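Thioredoxin reductase (Streptomyces clavuligerus, PDB 4NTD) catalyses flavin-dependent disulfide bond formation in natural products, probably that of holomycin, and is related to thioredoxin reductases. Local coordinates at residues L49-R54 / S95-E100; H71-G74 / R78-M81; D107-E112 / T267-E272; H161-H166 / R192-D197; S284-T287 / V292-V295. One frame throughout, in Å; residues are numbered along the deposited sequence.

In the fold
From the N terminus, contact 1 closes a loop between the ends of helices 40-51 and 83-96, and contact 2 is nested inside that loop, folding the flavin-binding segment 71-74 onto 78-81. Contact 3 then opens on strand 106-112 and closes only at helix 264-269; contact 4, joining the redox-cysteine segment 161-166, which enters helix 163-166, to the loop at 192-197, is nested within it. Contact 5 follows in series, pairing 284-287 with strand 292-294. Two pairs touch: Gln73 CG of contact 2 lies 3.6 Å from Cys165 O of contact 4, and Leu269 and Cys271 of contact 3 pack on Val292 and Thr287 of contact 5. Contacts 1, 2 and 4 also meet the second subunit.

Contact 1 (L49-R54 / S95-E100); sequences LARARR and SGYGAE
Two helix ends meet where Ala50 and Arg51, in the last turn of helix 40-51, lie against Tyr97, just past helix 83-96. The nearest pair of alpha carbons is Ala50 CA and Tyr97 CA, 5.8 Å apart. Ala50 directs its methyl at the tyrosine stem, CB to Tyr97 CB being 3.7 Å, and the same methyl also reaches the methyl of Ala99. Arg51 runs alongside the ring and points the same way. Its CG sits over the middle of one ring face, 3.5 Å from the Tyr97 centroid and only 12° off the normal, which makes a well-centred CH-pi contact. The bend at chi3 (47°) then turns the guanidinium towards the phenol, so that Arg51 NH1 donates to Tyr97 OH at 3.0 Å with the acceptor close to the guanidinium plane; that plane stands 80° from the ring. Both helices stop here in Schellman motifs, and they flank the Rossmann-type sheet of the FAD domain. In the first, Arg53 has positive phi, while Arg54 N bonds to Leu49 O and Arg53 N to Ala50 O; in the second, Gly98 takes the positive-phi place. Ala50 O and Tyr97 O, two backbone acceptors at these ends, share one water that donates to both, at 2.7 Å to Ala50 O and 2.8 Å to Tyr97 O. The polar tips look across the dimer interface: Arg51 NH1 forms a salt bridge with Glu169 of the second subunit, and Tyr97 OH is hydrogen-bonded to Asp79 of that subunit.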
# COMPACT_ATOMS: atom_id res chain seq x y z
N LEU A 49 7.96 12.38 2.35
CA LEU A 49 7.88 13.83 2.58
C LEU A 49 9.24 14.47 2.88
O LEU A 49 9.53 15.55 2.38
CB LEU A 49 6.89 14.15 3.70
CG LEU A 49 5.42 13.90 3.35
CD1 LEU A 49 4.57 13.88 4.61
CD2 LEU A 49 4.90 14.93 2.36
N ALA A 50 10.05 13.80 3.70
CA ALA A 50 11.40 14.30 4.01
C ALA A 50 12.30 14.27 2.78
O ALA A 50 13.09 15.19 2.56
CB ALA A 50 12.02 13.50 5.15
N ARG A 51 12.18 13.22 1.97
CA ARG A 51 12.89 13.14 0.69
C ARG A 51 12.44 14.24 -0.29
O ARG A 51 13.21 14.64 -1.16
CB ARG A 51 12.72 11.75 0.06
CG ARG A 51 13.57 10.66 0.72
CD ARG A 51 13.35 9.31 0.06
NE ARG A 51 13.40 9.43 -1.39
CZ ARG A 51 14.52 9.55 -2.11
NH1 ARG A 51 15.72 9.52 -1.53
NH2 ARG A 51 14.44 9.69 -3.42
N ALA A 52 11.21 14.71 -0.12
CA ALA A 52 10.68 15.85 -0.88
C ALA A 52 11.07 17.22 -0.28
O ALA A 52 10.53 18.25 -0.68
CB ALA A 52 9.17 15.74 -1.02
N ARG A 53 12.00 17.19 0.68
CA ARG A 53 12.54 18.39 1.32
C ARG A 53 11.49 19.20 2.09
O ARG A 53 11.64 20.40 2.28
CB ARG A 53 13.25 19.28 0.28
CG ARG A 53 14.23 18.52 -0.60
CD ARG A 53 15.14 19.46 -1.38
NE ARG A 53 16.19 20.04 -0.54
CZ ARG A 53 16.99 21.02 -0.93
NH1 ARG A 53 16.86 21.56 -2.13
NH2 ARG A 53 17.92 21.48 -0.10
N ARG A 54 10.44 18.52 2.55
CA ARG A 54 9.46 19.13 3.44
C ARG A 54 9.94 18.94 4.86
O ARG A 54 10.53 17.91 5.19
CB ARG A 54 8.08 18.49 3.26
CG ARG A 54 7.49 18.63 1.87
CD ARG A 54 7.22 20.08 1.50
NE ARG A 54 6.59 20.19 0.19
CZ ARG A 54 6.28 21.33 -0.42
NH1 ARG A 54 6.54 22.50 0.16
NH2 ARG A 54 5.71 21.30 -1.62
N SER A 95 14.99 9.86 10.00
CA SER A 95 15.82 10.86 10.69
C SER A 95 17.05 11.25 9.87
O SER A 95 17.52 12.39 9.95
CB SER A 95 16.22 10.36 12.08
OG SER A 95 17.09 9.25 12.01
N GLY A 96 17.57 10.31 9.07
CA GLY A 96 18.69 10.58 8.17
C GLY A 96 18.41 11.67 7.15
O GLY A 96 19.32 12.38 6.71
N TYR A 97 17.14 11.81 6.76
CA TYR A 97 16.71 12.87 5.84
C TYR A 97 16.37 14.19 6.54
O TYR A 97 16.02 15.16 5.88
CB TYR A 97 15.52 12.39 4.99
CG TYR A 97 15.90 11.36 3.95
CD1 TYR A 97 16.65 11.72 2.84
CD2 TYR A 97 15.51 10.03 4.08
CE1 TYR A 97 17.01 10.78 1.89
CE2 TYR A 97 15.86 9.09 3.13
CZ TYR A 97 16.61 9.47 2.03
OH TYR A 97 16.97 8.55 1.07
N GLY A 98 16.47 14.22 7.87
CA GLY A 98 16.30 15.45 8.63
C GLY A 98 14.95 15.63 9.31
O GLY A 98 14.71 16.65 9.96
N ALA A 99 14.06 14.65 9.16
CA ALA A 99 12.79 14.68 9.89
C ALA A 99 13.08 14.50 11.37
O ALA A 99 14.04 13.83 11.75
CB ALA A 99 11.85 13.59 9.39
N GLU A 100 12.24 15.11 12.21
CA GLU A 100 12.47 15.11 13.65
C GLU A 100 11.41 14.29 14.38
O GLU A 100 10.24 14.30 14.01
CB GLU A 100 12.49 16.55 14.16
CG GLU A 100 13.68 17.33 13.62
CD GLU A 100 13.69 18.77 14.09
OE1 GLU A 100 12.89 19.57 13.55
OE2 GLU A 100 14.50 19.10 14.98
O HOH W 1 15.56 16.10 3.25

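Contact 2 (H71-G74 / R78-M81); sequences HMQG and RDGM. With FAD (flavin-adenine dinucleotide), chain C.
Met72 faces both Gly80 and Met81, with its N donating to Met81 O at 2.8 Å (168°) and its O accepting from Gly80 N at 2.8 Å, the pattern of a G1 beta bulge. Residues 78-81 form a type II turn whose third position, Gly80, has positive phi. His71 ND1 donates to Gly80 O at 2.9 Å, the oxygen tilted from the imidazole plane. Just before the bulge, Asp79 reaches across to Gly74: with its CG anti to the backbone N (chi1 -173°), OD1 takes the Gly74 N-H on its anti lone pair at 2.8 Å. This paired loop presents Gln73 to the flavin, in the FAD site of the fold. Gln73 N donates to FAD O4 at 2.8 Å and Gln73 O accepts from FAD N3 at 2.9 Å, so two backbone bonds grip the pyrimidine edge. With an alanine in place of Asp79, Gly74 N would probably lose its carboxylate acceptor, and Tyr97 OH of the second subunit the OD2 to which it is bonded. Met72 swings its CE to 3.8 Å from Arg78 CB, while its other neighbours include Leu86 of helix 83-96.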
# COMPACT_ATOMS: atom_id res chain seq x y z
N HIS A 71 7.47 -11.59 15.67
CA HIS A 71 7.87 -11.46 14.27
C HIS A 71 6.67 -11.11 13.41
O HIS A 71 5.60 -11.67 13.59
CB HIS A 71 8.49 -12.77 13.77
CG HIS A 71 9.69 -13.20 14.55
ND1 HIS A 71 10.94 -12.66 14.35
CD2 HIS A 71 9.83 -14.10 15.55
CE1 HIS A 71 11.80 -13.22 15.18
NE2 HIS A 71 11.15 -14.10 15.92
N MET A 72 6.85 -10.17 12.48
CA MET A 72 5.79 -9.87 11.52
C MET A 72 6.01 -10.68 10.24
O MET A 72 7.14 -11.02 9.89
CB MET A 72 5.68 -8.37 11.23
CG MET A 72 6.80 -7.75 10.41
SD MET A 72 6.24 -6.45 9.28
CE MET A 72 7.81 -6.14 8.47
N GLN A 73 4.90 -11.00 9.58
CA GLN A 73 4.92 -11.80 8.37
C GLN A 73 4.14 -11.10 7.25
O GLN A 73 3.22 -10.33 7.51
CB GLN A 73 4.28 -13.17 8.63
CG GLN A 73 4.78 -13.91 9.86
CD GLN A 73 6.20 -14.43 9.73
OE1 GLN A 73 6.73 -14.58 8.62
NE2 GLN A 73 6.82 -14.74 10.86
N GLY A 74 4.53 -11.38 6.01
CA GLY A 74 3.77 -10.95 4.83
C GLY A 74 4.13 -9.61 4.21
O GLY A 74 3.45 -9.15 3.30
N ARG A 78 10.68 -8.45 3.94
CA ARG A 78 10.84 -8.40 5.39
C ARG A 78 9.97 -9.45 6.09
O ARG A 78 9.55 -9.25 7.24
CB ARG A 78 10.51 -7.00 5.92
CG ARG A 78 11.44 -5.90 5.42
CD ARG A 78 12.88 -6.18 5.80
NE ARG A 78 13.71 -4.97 5.80
CZ ARG A 78 15.00 -4.95 6.12
NH1 ARG A 78 15.67 -3.80 6.10
NH2 ARG A 78 15.63 -6.07 6.47
N ASP A 79 9.70 -10.56 5.41
CA ASP A 79 8.92 -11.64 6.00
C ASP A 79 9.69 -12.26 7.16
O ASP A 79 10.79 -12.80 6.96
CB ASP A 79 8.58 -12.69 4.94
CG ASP A 79 7.62 -13.74 5.44
OD1 ASP A 79 6.53 -13.38 5.93
OD2 ASP A 79 7.96 -14.94 5.34
N GLY A 80 9.13 -12.16 8.36
CA GLY A 80 9.76 -12.68 9.58
C GLY A 80 10.51 -11.65 10.41
O GLY A 80 11.03 -11.99 11.48
N MET A 81 10.57 -10.41 9.94
CA MET A 81 11.28 -9.34 10.66
C MET A 81 10.57 -8.98 11.96
O MET A 81 9.34 -8.94 12.01
CB MET A 81 11.39 -8.09 9.78
CG MET A 81 12.32 -7.01 10.31
SD MET A 81 12.30 -5.55 9.27
CE MET A 81 13.92 -4.87 9.59
PA FAD C . 0.46 1.14 14.22
O1A FAD C . 1.56 0.25 13.69
O2A FAD C . -0.41 0.61 15.33
O5B FAD C . 1.12 2.51 14.71
C5B FAD C . 0.32 3.55 15.25
C4B FAD C . 1.20 4.43 16.12
O4B FAD C . 0.49 5.61 16.48
C3B FAD C . 1.60 3.74 17.42
O3B FAD C . 3.03 3.67 17.54
C2B FAD C . 0.99 4.59 18.52
O2B FAD C . 1.83 4.69 19.67
C1B FAD C . 0.82 5.94 17.83
N9A FAD C . -0.23 6.83 18.37
C8A FAD C . -1.54 6.54 18.53
N7A FAD C . -2.20 7.61 19.02
C5A FAD C . -1.32 8.61 19.17
C6A FAD C . -1.35 10.01 19.64
N6A FAD C . -2.51 10.56 20.06
N1A FAD C . -0.19 10.71 19.63
C2A FAD C . 0.97 10.17 19.21
N3A FAD C . 1.07 8.90 18.77
C4A FAD C . -0.02 8.09 18.73
N1 FAD C . 0.44 -7.20 10.23
C2 FAD C . 1.29 -7.77 9.35
O2 FAD C . 1.39 -7.26 8.21
N3 FAD C . 2.03 -8.85 9.65
C4 FAD C . 1.98 -9.44 10.86
O4 FAD C . 2.67 -10.44 11.12
C4X FAD C . 1.07 -8.87 11.89
N5 FAD C . 0.94 -9.39 13.14
C5X FAD C . 0.08 -8.84 14.03
C6 FAD C . -0.02 -9.39 15.31
C7 FAD C . -0.89 -8.85 16.25
C7M FAD C . -1.00 -9.47 17.62
C8 FAD C . -1.71 -7.67 15.90
C8M FAD C . -2.66 -7.07 16.90
C9 FAD C . -1.61 -7.10 14.63
C9A FAD C . -0.74 -7.64 13.68
N10 FAD C . -0.62 -7.09 12.38
C10 FAD C . 0.28 -7.69 11.48
C1' FAD C . -1.37 -5.91 11.93
C2' FAD C . -0.55 -4.66 12.23
O2' FAD C . -0.58 -4.40 13.64
C3' FAD C . -1.08 -3.43 11.49
O3' FAD C . -1.12 -3.71 10.08
C4' FAD C . -0.23 -2.18 11.70
O4' FAD C . 0.05 -1.97 13.09
C5' FAD C . -0.93 -0.93 11.17
O5' FAD C . 0.03 0.11 11.05
P FAD C . -0.33 1.63 11.43
O1P FAD C . -1.70 1.96 10.89
O2P FAD C . 0.86 2.47 11.06
O3P FAD C . -0.54 1.62 13.04

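Contact 3 (D107-E112 / T267-E272); sequences DDVERE and TALGCE
The three-stranded antiparallel sheet of the FAD domain meets the last turn of helix 264-269 through one side chain, Leu269, which lies against Val109 and Arg111 on edge strand 106-112. The two methyls of Leu269 divide the work. CD1 approaches the valine side chain, 4.0 Å from Val109 CG1, whereas CD2 rests on the strand backbone, 3.5 Å from Val109 O, and lies 4.2 Å from Arg111 CB. Leu269 CG is anti to its carbonyl carbon (chi1 -79°), which carries the fork towards the strand although its CB does not point straight at it. The two side chains meet at an oblique angle, and no direct hydrogen bond links the segments. Two waters make the polar connection instead. One donates to Val109 O at 3.0 Å and, weakly, to Ala268 O; the other accepts from Arg111 NH1 at 2.8 Å and donates to Leu269 O at 3.0 Å. Arg111 has a further partner at NH2, a salt bridge with Asp115, which helps to fix the guanidinium beside the helix end. Val109 also packs on Phe120 of the adjoining strand. The helix terminates at Gly270, whose positive phi (93°) completes a Schellman motif with Gly270 N bonded to Thr267 O. Strands 106-112, 119-124 and 129-132 follow one another in order, the beta-meander typical of the FAD domain in pyridine nucleotide-disulphide oxidoreductases.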
# COMPACT_ATOMS: atom_id res chain seq x y z
N ASP A 107 -2.80 15.31 21.99
CA ASP A 107 -4.16 15.29 22.53
C ASP A 107 -5.10 16.33 21.92
O ASP A 107 -6.28 16.36 22.26
CB ASP A 107 -4.14 15.39 24.06
CG ASP A 107 -3.83 16.78 24.57
OD1 ASP A 107 -3.20 17.57 23.84
OD2 ASP A 107 -4.23 17.08 25.71
N ASP A 108 -4.59 17.16 21.01
CA ASP A 108 -5.45 18.11 20.28
C ASP A 108 -4.81 18.57 18.98
O ASP A 108 -3.60 18.78 18.90
CB ASP A 108 -5.77 19.33 21.16
CG ASP A 108 -6.82 20.23 20.55
OD1 ASP A 108 -7.84 19.72 20.04
OD2 ASP A 108 -6.64 21.47 20.58
N VAL A 109 -5.65 18.72 17.95
CA VAL A 109 -5.26 19.36 16.70
C VAL A 109 -6.35 20.38 16.34
O VAL A 109 -7.53 20.01 16.24
CB VAL A 109 -5.10 18.35 15.54
CG1 VAL A 109 -4.63 19.05 14.27
CG2 VAL A 109 -4.13 17.25 15.93
N GLU A 110 -5.96 21.64 16.16
CA GLU A 110 -6.90 22.72 15.85
C GLU A 110 -6.56 23.36 14.51
O GLU A 110 -5.40 23.67 14.24
CB GLU A 110 -6.88 23.78 16.95
CG GLU A 110 -7.87 24.92 16.75
CD GLU A 110 -7.96 25.85 17.95
OE1 GLU A 110 -8.94 26.62 18.03
OE2 GLU A 110 -7.05 25.81 18.81
N ARG A 111 -7.58 23.57 13.68
CA ARG A 111 -7.39 24.13 12.34
C ARG A 111 -7.46 25.66 12.36
O ARG A 111 -8.29 26.24 13.07
CB ARG A 111 -8.46 23.59 11.39
CG ARG A 111 -8.27 24.01 9.94
CD ARG A 111 -8.83 22.98 8.98
NE ARG A 111 -10.29 22.85 9.06
CZ ARG A 111 -11.17 23.40 8.22
NH1 ARG A 111 -12.47 23.19 8.41
NH2 ARG A 111 -10.78 24.15 7.19
N GLU A 112 -6.57 26.29 11.58
CA GLU A 112 -6.53 27.74 11.43
C GLU A 112 -6.50 28.10 9.94
O GLU A 112 -6.32 27.23 9.09
CB GLU A 112 -5.29 28.34 12.13
CG GLU A 112 -4.77 27.56 13.33
CD GLU A 112 -5.54 27.83 14.61
OE1 GLU A 112 -6.42 28.71 14.61
OE2 GLU A 112 -5.25 27.16 15.63
N THR A 267 -12.26 13.21 14.33
CA THR A 267 -13.63 13.60 14.68
C THR A 267 -13.69 15.04 15.19
O THR A 267 -14.57 15.80 14.78
CB THR A 267 -14.22 12.64 15.74
OG1 THR A 267 -14.23 11.31 15.22
CG2 THR A 267 -15.65 13.05 16.12
N ALA A 268 -12.74 15.42 16.05
CA ALA A 268 -12.70 16.77 16.61
C ALA A 268 -12.43 17.84 15.55
O ALA A 268 -12.89 18.98 15.68
CB ALA A 268 -11.65 16.85 17.72
N LEU A 269 -11.69 17.47 14.50
CA LEU A 269 -11.44 18.37 13.37
C LEU A 269 -12.65 18.53 12.44
O LEU A 269 -12.67 19.42 11.59
CB LEU A 269 -10.23 17.87 12.55
CG LEU A 269 -8.85 18.18 13.14
CD1 LEU A 269 -7.79 17.27 12.54
CD2 LEU A 269 -8.49 19.65 12.91
N GLY A 270 -13.65 17.66 12.60
CA GLY A 270 -14.86 17.71 11.79
C GLY A 270 -14.80 16.82 10.56
O GLY A 270 -15.57 17.01 9.62
N CYS A 271 -13.89 15.85 10.56
CA CYS A 271 -13.76 14.91 9.45
C CYS A 271 -15.01 14.04 9.35
O CYS A 271 -15.46 13.48 10.35
CB CYS A 271 -12.53 14.01 9.62
SG CYS A 271 -10.95 14.88 9.67
N GLU A 272 -15.57 13.94 8.15
CA GLU A 272 -16.80 13.18 7.93
C GLU A 272 -16.55 11.68 8.04
O GLU A 272 -15.48 11.19 7.67
CB GLU A 272 -17.40 13.52 6.56
CG GLU A 272 -17.93 14.95 6.48
CD GLU A 272 -18.41 15.33 5.09
OE1 GLU A 272 -18.50 14.45 4.21
OE2 GLU A 272 -18.71 16.53 4.88
O HOH W 2 -10.42 20.72 16.07
O HOH W 3 -13.93 21.11 9.49

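Contact 4 (H161-H166 / R192-D197); sequences HCPYCH and RQWSDD. With GSH (glutathione), chain B.
Pro163 and Tyr164 meet the indole of Trp194 in two ways. Over its face comes the proline: Pro163 O lies 3.4 Å from Trp194 CZ2, offset toward the rim, and Pro163 CB stands 3.9 Å from the centroid of the six-membered ring, a CH-pi contact 29° off the normal. Trp194 CG lies beside the backbone N (chi1 -76°), extending the indole toward Pro163. At its edge, Trp194 turns its CH2 corner at the Tyr164 ring, 4.0 Å from Tyr164 CE1, with planes at 81° in an offset edge-to-face pair. Next to this pair lies glutathione, since Tyr164 CD2 is 3.2 Å from GSH SG2, the sulfur that Cys162 SG holds in a covalent bond of 2.0 Å. Further out, Trp194 NE1 is hydrogen-bonded to Arg51 O of the second subunit, and a nearby water reaches Pro163 O and Tyr164 O, though it cannot donate to every acceptor around it; its link to Trp194 NE1 is weak. Tyr164 OH bonds Asn320 of the second subunit, and Pro163 packs on His187 of helix 184-191. An alanine at Trp194 would probably leave Pro163 CB without the indole face it packs on, the face of Tyr164 without the indole edge, and Arg51 O across the interface without its donor. Cys162 sits at the N-cap of helix 163-166, and Cys165 touches the flavin; the two form the C-x-x-C redox pair, which can close a disulfide, but here Cys162 is bonded to glutathione. The mixed disulfide on Cys162 is consistent with this sulfur being the one that exchanges with thiols.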
# COMPACT_ATOMS: atom_id res chain seq x y z
N HIS A 161 -5.63 -13.01 16.63
CA HIS A 161 -6.76 -12.59 15.80
C HIS A 161 -6.55 -12.90 14.32
O HIS A 161 -7.36 -13.58 13.71
CB HIS A 161 -7.06 -11.10 16.00
CG HIS A 161 -7.90 -10.50 14.92
ND1 HIS A 161 -7.49 -9.42 14.17
CD2 HIS A 161 -9.11 -10.86 14.43
CE1 HIS A 161 -8.42 -9.12 13.28
NE2 HIS A 161 -9.41 -9.98 13.41
N CYS A 162 -5.44 -12.40 13.76
CA CYS A 162 -5.29 -12.26 12.32
C CYS A 162 -4.76 -13.56 11.64
O CYS A 162 -3.61 -13.94 11.85
CB CYS A 162 -4.49 -10.92 12.09
SG CYS A 162 -3.89 -10.76 10.39
N PRO A 163 -5.61 -14.25 10.85
CA PRO A 163 -5.15 -15.47 10.16
C PRO A 163 -4.07 -15.25 9.10
O PRO A 163 -3.28 -16.16 8.84
CB PRO A 163 -6.43 -16.02 9.51
CG PRO A 163 -7.54 -15.44 10.31
CD PRO A 163 -7.06 -14.06 10.64
N TYR A 164 -4.03 -14.08 8.48
CA TYR A 164 -2.96 -13.78 7.51
C TYR A 164 -1.62 -13.62 8.22
O TYR A 164 -0.59 -14.07 7.73
CB TYR A 164 -3.31 -12.55 6.66
CG TYR A 164 -4.57 -12.78 5.87
CD1 TYR A 164 -4.58 -13.69 4.82
CD2 TYR A 164 -5.76 -12.13 6.19
CE1 TYR A 164 -5.73 -13.93 4.10
CE2 TYR A 164 -6.92 -12.37 5.48
CZ TYR A 164 -6.89 -13.27 4.44
OH TYR A 164 -8.03 -13.54 3.71
N CYS A 165 -1.65 -13.01 9.40
CA CYS A 165 -0.45 -12.79 10.20
C CYS A 165 0.09 -14.08 10.82
O CYS A 165 1.30 -14.27 10.88
CB CYS A 165 -0.75 -11.79 11.32
SG CYS A 165 -1.47 -10.22 10.77
N HIS A 166 -0.81 -14.95 11.26
CA HIS A 166 -0.45 -16.09 12.12
C HIS A 166 -0.82 -17.47 11.59
O HIS A 166 -0.30 -18.47 12.08
CB HIS A 166 -1.11 -15.93 13.48
CG HIS A 166 -0.85 -14.61 14.12
ND1 HIS A 166 -1.84 -13.70 14.41
CD2 HIS A 166 0.31 -14.03 14.51
CE1 HIS A 166 -1.31 -12.63 14.96
NE2 HIS A 166 -0.00 -12.81 15.04
N ARG A 192 -10.46 -22.43 8.86
CA ARG A 192 -10.47 -23.77 8.26
C ARG A 192 -9.58 -23.87 7.01
O ARG A 192 -9.23 -24.97 6.59
CB ARG A 192 -11.89 -24.23 7.91
CG ARG A 192 -12.59 -24.96 9.05
CD ARG A 192 -12.02 -26.36 9.27
NE ARG A 192 -12.51 -27.35 8.29
CZ ARG A 192 -11.82 -27.85 7.27
NH1 ARG A 192 -10.57 -27.46 7.01
NH2 ARG A 192 -12.39 -28.75 6.47
N GLN A 193 -9.23 -22.73 6.43
CA GLN A 193 -8.26 -22.69 5.33
C GLN A 193 -6.84 -23.07 5.80
O GLN A 193 -6.02 -23.49 4.98
CB GLN A 193 -8.29 -21.30 4.67
CG GLN A 193 -7.32 -21.10 3.52
CD GLN A 193 -7.44 -22.14 2.42
OE1 GLN A 193 -8.49 -22.75 2.23
NE2 GLN A 193 -6.35 -22.34 1.68
N TRP A 194 -6.56 -22.93 7.09
CA TRP A 194 -5.24 -23.25 7.65
C TRP A 194 -5.15 -24.57 8.45
O TRP A 194 -4.06 -25.08 8.67
CB TRP A 194 -4.75 -22.10 8.53
CG TRP A 194 -4.24 -20.91 7.76
CD1 TRP A 194 -2.96 -20.69 7.35
CD2 TRP A 194 -5.01 -19.78 7.32
NE1 TRP A 194 -2.88 -19.49 6.68
CE2 TRP A 194 -4.12 -18.91 6.65
CE3 TRP A 194 -6.36 -19.42 7.42
CZ2 TRP A 194 -4.54 -17.70 6.09
CZ3 TRP A 194 -6.78 -18.22 6.86
CH2 TRP A 194 -5.87 -17.38 6.20
N SER A 195 -6.29 -25.10 8.89
CA SER A 195 -6.30 -26.37 9.63
C SER A 195 -7.63 -27.09 9.47
O SER A 195 -8.67 -26.45 9.33
CB SER A 195 -6.04 -26.12 11.12
OG SER A 195 -6.02 -27.33 11.85
N ASP A 196 -7.59 -28.43 9.50
CA ASP A 196 -8.84 -29.20 9.46
C ASP A 196 -9.38 -29.47 10.87
O ASP A 196 -10.42 -30.11 11.02
CB ASP A 196 -8.70 -30.49 8.64
CG ASP A 196 -7.73 -31.49 9.26
OD1 ASP A 196 -7.21 -31.22 10.36
OD2 ASP A 196 -7.48 -32.54 8.62
N ASP A 197 -8.69 -28.94 11.88
CA ASP A 197 -9.08 -29.08 13.28
C ASP A 197 -9.35 -27.69 13.87
O ASP A 197 -8.47 -27.07 14.47
CB ASP A 197 -7.97 -29.80 14.05
CG ASP A 197 -8.37 -30.20 15.47
OD1 ASP A 197 -9.47 -29.84 15.93
OD2 ASP A 197 -7.56 -30.90 16.12
N1 GSH B . -11.53 -7.99 8.14
CA1 GSH B . -12.05 -9.33 7.87
C1 GSH B . -13.51 -9.17 7.39
O11 GSH B . -14.38 -9.05 8.29
O12 GSH B . -13.73 -9.18 6.15
CB1 GSH B . -12.11 -10.18 9.11
CG1 GSH B . -11.29 -11.46 8.98
CD1 GSH B . -9.81 -11.09 8.94
OE1 GSH B . -9.17 -11.09 7.89
N2 GSH B . -9.27 -10.91 10.15
CA2 GSH B . -7.87 -10.52 10.36
C2 GSH B . -7.80 -9.06 10.21
O2 GSH B . -8.77 -8.31 10.20
CB2 GSH B . -6.96 -10.82 9.17
SG2 GSH B . -5.37 -11.71 9.38
N3 GSH B . -6.54 -8.75 9.95
CA3 GSH B . -6.21 -7.45 9.55
C3 GSH B . -5.25 -6.66 10.48
O31 GSH B . -4.57 -7.31 11.47
O32 GSH B . -5.04 -5.39 10.28
O HOH W 4 -1.05 -16.93 7.15

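Contact 5 (S284-T287 / V292-V295); sequences SGLT and VWAV
Leu286 crosses one face of the Trp293 indole obliquely, its CD1 3.6 Å from the centroid of the six-membered ring and only 3° off the normal, while Leu286 CB sits over the same indole at 3.7 Å from Trp293 NE1. The leucine has CG anti to the backbone N (chi1 179°), which carries the branch out across the ring. At the indole edge, Trp293 NE1 donates to Ser284 OG at 3.1 Å with an angle of 155°, the oxygen slightly tilted from the ring plane, and this fixes the rotation of the ring under the leucine. Thr287 turns the other way. Its N and its OG1 both donate to Val292 O, at 3.0 Å and 2.8 Å, so two donors grip one carbonyl; the hydroxyl approaches from above the carbonyl plane. Thr287 CG2 meets the methyl of Ala294 at 4.0 Å. The backbone is held by Ala294 N donating to Gly285 O at 2.8 Å, making Leu286 and Trp293 a non-hydrogen-bonded antiparallel bridge. Gly285 has positive phi, and any side chain there would run into Ala294 O. Strand 292-294 is an outer strand of the parallel sheet, bonded through Trp293 to Val135 and Val137 of strand 134-137. Trp293 also packs on Ala315 and Leu319 of helix 305-338, and Val292 on Leu266 and Leu269 of helix 264-269.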
# COMPACT_ATOMS: atom_id res chain seq x y z
N SER A 284 -6.01 8.47 -1.67
CA SER A 284 -4.70 8.86 -1.15
C SER A 284 -4.71 9.05 0.37
O SER A 284 -3.66 9.25 0.97
CB SER A 284 -4.22 10.16 -1.80
OG SER A 284 -4.84 11.30 -1.21
N GLY A 285 -5.90 8.99 0.98
CA GLY A 285 -6.04 9.19 2.42
C GLY A 285 -6.51 10.58 2.84
O GLY A 285 -6.57 10.88 4.03
N LEU A 286 -6.84 11.43 1.87
CA LEU A 286 -7.32 12.78 2.17
C LEU A 286 -8.73 12.73 2.76
O LEU A 286 -9.63 12.12 2.17
CB LEU A 286 -7.30 13.66 0.92
CG LEU A 286 -7.80 15.11 1.04
CD1 LEU A 286 -7.00 15.90 2.08
CD2 LEU A 286 -7.73 15.80 -0.32
N THR A 287 -8.91 13.35 3.92
CA THR A 287 -10.20 13.40 4.60
C THR A 287 -11.05 14.56 4.06
O THR A 287 -10.63 15.26 3.14
CB THR A 287 -10.03 13.58 6.13
OG1 THR A 287 -9.52 14.89 6.41
CG2 THR A 287 -9.10 12.53 6.71
N VAL A 292 -5.75 17.60 5.87
CA VAL A 292 -5.70 16.51 6.84
C VAL A 292 -5.81 15.15 6.14
O VAL A 292 -6.84 14.82 5.55
CB VAL A 292 -6.82 16.64 7.89
CG1 VAL A 292 -6.77 15.48 8.88
CG2 VAL A 292 -6.71 17.97 8.62
N TRP A 293 -4.72 14.38 6.20
CA TRP A 293 -4.68 13.02 5.67
C TRP A 293 -4.76 12.00 6.81
O TRP A 293 -4.38 12.30 7.94
CB TRP A 293 -3.38 12.79 4.87
CG TRP A 293 -3.49 13.12 3.40
CD1 TRP A 293 -3.64 12.23 2.38
CD2 TRP A 293 -3.44 14.41 2.79
NE1 TRP A 293 -3.69 12.88 1.18
CE2 TRP A 293 -3.57 14.23 1.40
CE3 TRP A 293 -3.29 15.72 3.29
CZ2 TRP A 293 -3.56 15.29 0.50
CZ3 TRP A 293 -3.28 16.78 2.39
CH2 TRP A 293 -3.42 16.56 1.01
N ALA A 294 -5.26 10.81 6.49
CA ALA A 294 -5.32 9.70 7.45
C ALA A 294 -4.93 8.40 6.76
O ALA A 294 -5.43 8.11 5.67
CB ALA A 294 -6.71 9.59 8.05
N VAL A 295 -4.04 7.63 7.38
CA VAL A 295 -3.53 6.39 6.78
C VAL A 295 -3.40 5.26 7.80
O VAL A 295 -3.18 5.50 8.99
CB VAL A 295 -2.16 6.59 6.10
CG1 VAL A 295 -2.23 7.67 5.03
CG2 VAL A 295 -1.07 6.92 7.11